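Local coordinates for protein D-ribose pyranase (Bacillus subtilis, PDB 1OGC) that probably catalyses the interconversion of the beta-pyranose and beta-furanose forms of D-ribose, working as a homodecamer built from two pentamers, at residues 16-21 and 125-130. Sequence-based numbering, arbitrary orientation.
Sequences ADLGHT and LQAGVL
T21 donates its backbone N-H to A127 O at the end of strand 123-127, and this bond (N to O 3.0 Å, N-H...O angle 159°) shows how a loop leaving a helix can be tied to the C-terminal end of a strand of the mixed sheet, here flanked by strands 23-27 and 64-70. The same carbonyl meets the imidazole of H20, whose CD2 lies 3.5 Å from A127 O, the oxygen sitting at the ring edge near its plane. With CG anti to the backbone N (chi1 -172°), CD2 also comes to 4.0 Å from G128 C.

Packing is tightest around the buried A127, whose CB reaches to 3.5 Å from G19 O and stands 4.4 Å from L18 CB. Q126 is partly exposed yet close, its CG 3.5 Å from T21 O, an oxygen that accepts a hydrogen bond from K23 NZ. Shortening this side chain to an alanine would probably uncover the T21 carbonyl on that flank and open a gap beside the loop. V129 forms the looser side, its CB 4.5 Å from H20 CG.

D17 makes salt bridges to K13 of one neighbouring subunit and K39 of another, and the H20 backbone hydrogen-bonds to the latter subunit. H20 is the inferred proton donor; its NE2 is hydrogen-bonded to E65 OE1, which probably fixes the ring's rotation, while the A127 carbonyl merely packs at its edge.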
loop_
_atom_site.group_PDB
_atom_site.type_symbol
_atom_site.label_atom_id
_atom_site.label_comp_id
_atom_site.label_asym_id
_atom_site.label_seq_id
_atom_site.Cartn_x
_atom_site.Cartn_y
_atom_site.Cartn_z
ATOM N N ALA A 16 -7.356 -21.613 -7.960
ATOM C CA ALA A 16 -6.100 -21.631 -8.699
ATOM C C ALA A 16 -4.875 -21.829 -7.808
ATOM O O ALA A 16 -3.918 -22.497 -8.209
ATOM C CB ALA A 16 -5.957 -20.352 -9.498
ATOM N N ASP A 17 -4.899 -21.262 -6.603
ATOM C CA ASP A 17 -3.757 -21.386 -5.695
ATOM C C ASP A 17 -3.783 -22.569 -4.740
ATOM O O ASP A 17 -2.795 -22.826 -4.058
ATOM C CB ASP A 17 -3.566 -20.102 -4.875
ATOM C CG ASP A 17 -2.955 -18.985 -5.687
ATOM O OD1 ASP A 17 -2.050 -19.270 -6.499
ATOM O OD2 ASP A 17 -3.372 -17.822 -5.516
ATOM N N LEU A 18 -4.897 -23.290 -4.687
ATOM C CA LEU A 18 -4.995 -24.431 -3.786
ATOM C C LEU A 18 -3.891 -25.458 -3.988
ATOM O O LEU A 18 -3.549 -25.820 -5.109
ATOM C CB LEU A 18 -6.349 -25.134 -3.929
ATOM C CG LEU A 18 -7.590 -24.399 -3.425
ATOM C CD1 LEU A 18 -8.828 -25.235 -3.729
ATOM C CD2 LEU A 18 -7.468 -24.145 -1.933
ATOM N N GLY A 19 -3.342 -25.914 -2.873
ATOM C CA GLY A 19 -2.304 -26.920 -2.886
ATOM C C GLY A 19 -2.818 -28.031 -1.998
ATOM O O GLY A 19 -3.879 -27.890 -1.391
ATOM N N HIS A 20 -2.084 -29.130 -1.907
ATOM C CA HIS A 20 -2.518 -30.245 -1.080
ATOM C C HIS A 20 -2.674 -29.841 0.387
ATOM O O HIS A 20 -1.736 -29.338 0.999
ATOM C CB HIS A 20 -1.518 -31.400 -1.187
ATOM C CG HIS A 20 -1.979 -32.659 -0.520
ATOM N ND1 HIS A 20 -1.105 -33.608 -0.037
ATOM C CD2 HIS A 20 -3.224 -33.122 -0.255
ATOM C CE1 HIS A 20 -1.791 -34.601 0.502
ATOM N NE2 HIS A 20 -3.079 -34.331 0.383
ATOM N N THR A 21 -3.869 -30.081 0.926
ATOM C CA THR A 21 -4.249 -29.794 2.313
ATOM C C THR A 21 -4.762 -28.380 2.604
ATOM O O THR A 21 -5.190 -28.107 3.726
ATOM C CB THR A 21 -3.116 -30.139 3.347
ATOM O OG1 THR A 21 -2.010 -29.238 3.208
ATOM C CG2 THR A 21 -2.635 -31.562 3.148
ATOM N N LEU A 125 -13.634 -27.569 3.432
ATOM C CA LEU A 125 -13.207 -28.535 2.427
ATOM C C LEU A 125 -11.688 -28.516 2.391
ATOM O O LEU A 125 -11.081 -27.459 2.230
ATOM C CB LEU A 125 -13.759 -28.164 1.052
ATOM C CG LEU A 125 -15.284 -28.153 0.947
ATOM C CD1 LEU A 125 -15.710 -27.732 -0.448
ATOM C CD2 LEU A 125 -15.817 -29.540 1.280
ATOM N N GLN A 126 -11.077 -29.680 2.568
ATOM C CA GLN A 126 -9.626 -29.789 2.536
ATOM C C GLN A 126 -9.234 -30.324 1.163
ATOM O O GLN A 126 -9.629 -31.427 0.782
ATOM C CB GLN A 126 -9.136 -30.740 3.628
ATOM C CG GLN A 126 -7.647 -30.623 3.910
ATOM C CD GLN A 126 -7.215 -31.446 5.108
ATOM O OE1 GLN A 126 -6.978 -32.648 4.997
ATOM N NE2 GLN A 126 -7.125 -30.801 6.265
ATOM N N ALA A 127 -8.459 -29.531 0.429
ATOM C CA ALA A 127 -8.020 -29.882 -0.917
ATOM C C ALA A 127 -7.199 -31.159 -1.015
ATOM O O ALA A 127 -6.299 -31.402 -0.217
ATOM C CB ALA A 127 -7.229 -28.723 -1.520
ATOM N N GLY A 128 -7.518 -31.974 -2.011
ATOM C CA GLY A 128 -6.776 -33.200 -2.220
ATOM C C GLY A 128 -5.767 -32.940 -3.317
ATOM O O GLY A 128 -5.441 -31.790 -3.599
ATOM N N VAL A 129 -5.273 -33.994 -3.952
ATOM C CA VAL A 129 -4.306 -33.821 -5.025
ATOM C C VAL A 129 -4.793 -34.592 -6.254
ATOM O O VAL A 129 -5.493 -35.596 -6.119
ATOM C CB VAL A 129 -2.900 -34.299 -4.571
ATOM C CG1 VAL A 129 -2.908 -35.796 -4.330
ATOM C CG2 VAL A 129 -1.854 -33.901 -5.599
ATOM N N LEU A 130 -4.435 -34.114 -7.446
ATOM C CA LEU A 130 -4.865 -34.746 -8.696
ATOM C C LEU A 130 -4.000 -35.899 -9.202
ATOM O O LEU A 130 -4.363 -36.570 -10.165
ATOM C CB LEU A 130 -4.985 -33.694 -9.802
ATOM C CG LEU A 130 -6.078 -32.640 -9.619
ATOM C CD1 LEU A 130 -6.083 -31.691 -10.808
ATOM C CD2 LEU A 130 -7.425 -33.326 -9.481
#